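Local coordinates for putative dienelactone hydrolase (Klebsiella pneumoniae subsp. pneumoniae MGH 78578, PDB 3F67), which is probably a hydrolase of the dienelactone hydrolase family, with an alpha/beta-hydrolase fold, whose natural substrate is not established, at residues 89-92 with 93-97; 46-49 with 50-53. All coordinates share one frame; numbering follows the deposited sequence. Where two conformers were deposited one is given.

Contact 1 (89-92 with 93-97); sequences SKVP and DAQVL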
loop_
_atom_site.group_PDB
_atom_site.type_symbol
_atom_site.label_atom_id
_atom_site.label_comp_id
_atom_site.label_asym_id
_atom_site.label_seq_id
_atom_site.Cartn_x
_atom_site.Cartn_y
_atom_site.Cartn_z
ATOM N N SER A 89 16.550 -2.687 0.735
ATOM C CA SER A 89 16.932 -4.005 0.222
ATOM C C SER A 89 17.280 -4.970 1.361
ATOM O O SER A 89 17.627 -6.134 1.133
ATOM C CB SER A 89 18.086 -3.840 -0.770
ATOM O OG SER A 89 17.620 -3.194 -1.947
ATOM N N LYS A 90 17.184 -4.470 2.589
ATOM C CA LYS A 90 17.426 -5.288 3.761
ATOM C C LYS A 90 16.157 -5.611 4.547
ATOM O O LYS A 90 16.220 -6.298 5.578
ATOM C CB LYS A 90 18.509 -4.615 4.657
ATOM C CG LYS A 90 19.829 -4.411 3.894
ATOM C CD LYS A 90 21.007 -4.259 4.816
ATOM C CE LYS A 90 22.294 -3.959 4.040
ATOM N NZ LYS A 90 22.653 -5.050 3.069
ATOM N N VAL A 91 15.006 -5.159 4.049
ATOM C CA VAL A 91 13.722 -5.367 4.711
ATOM C C VAL A 91 13.049 -6.568 3.988
ATOM O O VAL A 91 12.716 -6.443 2.797
ATOM C CB VAL A 91 12.814 -4.119 4.559
ATOM C CG1 VAL A 91 11.431 -4.368 5.173
ATOM C CG2 VAL A 91 13.474 -2.888 5.238
ATOM N N PRO A 92 12.934 -7.730 4.657
ATOM C CA PRO A 92 12.453 -8.917 3.924
ATOM C C PRO A 92 10.945 -8.832 3.677
ATOM O O PRO A 92 10.197 -8.432 4.591
ATOM C CB PRO A 92 12.743 -10.098 4.873
ATOM C CG PRO A 92 13.765 -9.558 5.859
ATOM C CD PRO A 92 13.384 -8.077 6.014
ATOM N N ASP A 93 10.505 -9.251 2.481
ATOM C CA ASP A 93 9.057 -9.253 2.206
ATOM C C ASP A 93 8.262 -10.033 3.274
ATOM O O ASP A 93 7.166 -9.602 3.700
ATOM C CB ASP A 93 8.768 -9.940 0.862
ATOM C CG ASP A 93 9.286 -9.163 -0.350
ATOM O OD1 ASP A 93 9.586 -7.925 -0.296
ATOM O OD2 ASP A 93 9.316 -9.827 -1.401
ATOM N N ALA A 94 8.802 -11.190 3.696
ATOM C CA ALA A 94 8.075 -12.066 4.657
ATOM C C ALA A 94 7.784 -11.316 5.962
ATOM O O ALA A 94 6.695 -11.448 6.535
ATOM C CB ALA A 94 8.858 -13.315 4.949
ATOM N N GLN A 95 8.771 -10.542 6.409
ATOM C CA GLN A 95 8.639 -9.700 7.586
ATOM C C GLN A 95 7.541 -8.670 7.401
ATOM O O GLN A 95 6.731 -8.434 8.324
ATOM C CB GLN A 95 9.986 -8.994 7.881
ATOM C CG GLN A 95 9.943 -8.077 9.086
ATOM C CD GLN A 95 11.174 -7.190 9.146
ATOM O OE1 GLN A 95 12.179 -7.572 9.725
ATOM N NE2 GLN A 95 11.120 -6.037 8.498
ATOM N N VAL A 96 7.521 -8.032 6.228
ATOM C CA VAL A 96 6.559 -6.966 5.927
ATOM C C VAL A 96 5.145 -7.556 5.980
ATOM O O VAL A 96 4.248 -6.994 6.618
ATOM C CB VAL A 96 6.807 -6.322 4.536
ATOM C CG1 VAL A 96 5.650 -5.336 4.194
ATOM C CG2 VAL A 96 8.144 -5.548 4.492
ATOM N N LEU A 97 4.944 -8.700 5.336
ATOM C CA LEU A 97 3.576 -9.251 5.266
ATOM C C LEU A 97 3.105 -9.652 6.681
ATOM O O LEU A 97 1.938 -9.441 7.039
ATOM C CB LEU A 97 3.528 -10.447 4.304
ATOM C CG LEU A 97 3.984 -10.062 2.854
ATOM C CD1 LEU A 97 3.870 -11.311 1.996
ATOM C CD2 LEU A 97 3.152 -8.937 2.239
HETATM O O HOH W 1 10.360 -6.002 1.398
#
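Gln-95 reaches back from the first turn of helix 93-108 toward Val-91 and Pro-92. Its CB lies 3.3 Å from Pro-92 O and also approaches Pro-92 CD. CG stands anti to the backbone N (chi1 179°) and the chain stays extended, which carries the amide back to the CD corner of the proline ring, the two side chains lying at a slant to each other. There the amide carbon CD is 3.9 Å from Pro-92 CD. At the tip, OE1 and NE2 each come equally close to that same ring carbon. NE2 also lies 3.7 Å from Val-91 CG1, a van der Waals contact, while OE1 accepts a hydrogen bond from Gln-71 NE2.

Val-91 CG1 also meets Val-96 CG2 at 3.6 Å, the two side chains crossing at about a right angle. Pro-92 O accepts the first-turn bond from Val-96 N at 3.2 Å, in the carbonyl plane. A water donates to both Val-91 O and Asp-93 OD1. Asp-93 OD2 pairs with Arg-127 of helix 124-133.

As N-cap, Pro-92 offers its carbonyl but has no polar side chain to cap the first turn. The Asp-93 carboxylate lies in that turn, where the helix dipole would probably favour its negative charge.

Contact 2 (46-49 with 50-53); sequences EHIR and DLCR
Glu-46 and Arg-53, seven residues apart, form a salt bridge across two turns of helix 46-57. Arg-53 NH2 donates to Glu-46 OE2 at 2.9 Å, with an N-H...O angle of 162°. The oxygen lies close to the guanidinium plane, at its edge. The nitrogen meets the syn side of the carboxylate, but 30° out of the carboxylate plane. The bend of Glu-46 at chi2 (60°) turns its carboxylate down the helix toward this partner.

A water ties three side chains together. It donates to Glu-46 OE1 at 2.6 Å and accepts from Arg-49 NE and Arg-53 NH1. It thus sits between two arginines, whose charges the glutamate probably offsets in part. Arg-49 NH2 has a further salt bridge to Glu-8, and Arg-53 NH1 bonds to Tyr-21 OH. Arg-49 O lies over one face of the Arg-53 guanidinium, toward its rim.

A second water links His-47 ND1 to Asp-50 OD2, meeting the imidazole edge in its plane. Leu-51 covers one face of that ring. Its CG makes a CH-pi contact, 4.1 Å from the ring centroid, and its CD1 is 3.6 Å from His-47 NE2. Four successive i+4 to i backbone bonds, from Asp-50 N to Arg-53 N, run along the helix. Ile-48 CD1 and Leu-51 CD1 are only loosely apposed at 4.4 Å.

Helix 46-57 is the crossover helix of the beta-alpha-beta unit between strands 32-38 and 61-65. Ile-48 and Cys-52 pack on the sheet, against Val-37 and Ala-64, and Cys-52 also touches Tyr-21 of strand 16-25. His-47 meets the ring of Tyr-218, and Leu-51 touches Asn-215.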
loop_
_atom_site.group_PDB
_atom_site.type_symbol
_atom_site.label_atom_id
_atom_site.label_comp_id
_atom_site.label_asym_id
_atom_site.label_seq_id
_atom_site.Cartn_x
_atom_site.Cartn_y
_atom_site.Cartn_z
ATOM N N GLU A 46 5.278 12.839 6.219
ATOM C CA GLU A 46 4.094 13.707 6.328
ATOM C C GLU A 46 3.038 13.438 5.255
ATOM O O GLU A 46 1.826 13.529 5.513
ATOM C CB GLU A 46 4.549 15.168 6.227
ATOM C CG GLU A 46 3.398 16.148 6.208
ATOM C CD GLU A 46 2.507 16.080 7.480
ATOM O OE1 GLU A 46 2.959 15.597 8.558
ATOM O OE2 GLU A 46 1.344 16.515 7.385
ATOM N N HIS A 47 3.492 13.159 4.035
ATOM C CA HIS A 47 2.554 12.909 2.912
ATOM C C HIS A 47 1.701 11.654 3.253
ATOM O O HIS A 47 0.503 11.651 3.009
ATOM C CB HIS A 47 3.323 12.678 1.620
ATOM C CG HIS A 47 2.467 12.206 0.480
ATOM N ND1 HIS A 47 1.380 12.925 0.026
ATOM C CD2 HIS A 47 2.523 11.087 -0.284
ATOM C CE1 HIS A 47 0.806 12.274 -0.967
ATOM N NE2 HIS A 47 1.483 11.163 -1.186
ATOM N N ILE A 48 2.329 10.610 3.795
ATOM C CA ILE A 48 1.571 9.378 4.110
ATOM C C ILE A 48 0.550 9.663 5.236
ATOM O O ILE A 48 -0.606 9.164 5.205
ATOM C CB ILE A 48 2.526 8.199 4.478
ATOM C CG1 ILE A 48 3.501 7.911 3.303
ATOM C CG2 ILE A 48 1.722 6.951 4.906
ATOM C CD1 ILE A 48 2.789 7.474 1.981
ATOM N N ARG A 49 0.960 10.460 6.217
ATOM C CA ARG A 49 0.046 10.885 7.295
ATOM C C ARG A 49 -1.146 11.679 6.749
ATOM O O ARG A 49 -2.292 11.466 7.169
ATOM C CB ARG A 49 0.825 11.659 8.379
ATOM C CG ARG A 49 2.001 10.843 8.970
ATOM C CD ARG A 49 2.963 11.756 9.747
ATOM N NE ARG A 49 2.380 12.352 10.951
ATOM C CZ ARG A 49 2.718 12.020 12.203
ATOM N NH1 ARG A 49 2.155 12.639 13.233
ATOM N NH2 ARG A 49 3.625 11.082 12.437
ATOM N N ASP A 50 -0.886 12.569 5.788
ATOM C CA ASP A 50 -1.948 13.314 5.062
ATOM C C ASP A 50 -2.920 12.331 4.372
ATOM O O ASP A 50 -4.143 12.488 4.482
ATOM C CB ASP A 50 -1.277 14.249 4.032
ATOM C CG ASP A 50 -2.236 15.181 3.311
ATOM O OD1 ASP A 50 -3.348 15.457 3.808
ATOM O OD2 ASP A 50 -1.811 15.689 2.238
ATOM N N LEU A 51 -2.388 11.324 3.669
ATOM C CA LEU A 51 -3.240 10.334 3.043
ATOM C C LEU A 51 -4.123 9.588 4.058
ATOM O O LEU A 51 -5.282 9.311 3.747
ATOM C CB LEU A 51 -2.403 9.337 2.194
ATOM C CG LEU A 51 -1.639 10.026 1.021
ATOM C CD1 LEU A 51 -0.920 8.940 0.243
ATOM C CD2 LEU A 51 -2.539 10.854 0.085
ATOM N N CYS A 52 -3.584 9.228 5.238
ATOM C CA CYS A 52 -4.394 8.542 6.262
ATOM C C CYS A 52 -5.538 9.469 6.684
ATOM O O CYS A 52 -6.689 9.042 6.843
ATOM C CB CYS A 52 -3.537 8.234 7.502
ATOM S SG CYS A 52 -2.370 6.863 7.194
ATOM N N ARG A 53 -5.219 10.756 6.861
ATOM C CA ARG A 53 -6.268 11.706 7.251
ATOM C C ARG A 53 -7.344 11.856 6.147
ATOM O O ARG A 53 -8.545 11.931 6.466
ATOM C CB ARG A 53 -5.662 13.071 7.577
ATOM C CG ARG A 53 -4.845 13.019 8.854
ATOM C CD ARG A 53 -4.409 14.407 9.276
ATOM N NE ARG A 53 -3.517 15.115 8.340
ATOM C CZ ARG A 53 -2.195 15.108 8.375
ATOM N NH1 ARG A 53 -1.537 14.359 9.261
ATOM N NH2 ARG A 53 -1.520 15.874 7.479
HETATM O O HOH W 2 1.082 14.884 10.285
HETATM O O HOH W 3 0.579 15.526 1.111
#

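Contact 2 precedes contact 1 in the chain. Their centres are about 23 Å apart and their nearest atoms about 13 Å apart, so they do not touch. They belong to two different helices, 46-57 and 93-108. The active site is probably marked by a GxCxG sequence that looks like a nucleophile elbow, with Cys-123, His-212 and Asp-180 as a candidate triad. Val-96 of contact 1 and Ile-48 of contact 2 lie near Gly-121, Cys-123 and Gly-125 without touching these three. Val-96 touches Trp-124 and Ile-128 of helix 124-133, which begins within the pattern. Contact 2 has a bound 1,2-ethanediol about 4 Å from the side chain of Arg-49, probably from the crystallisation liquor.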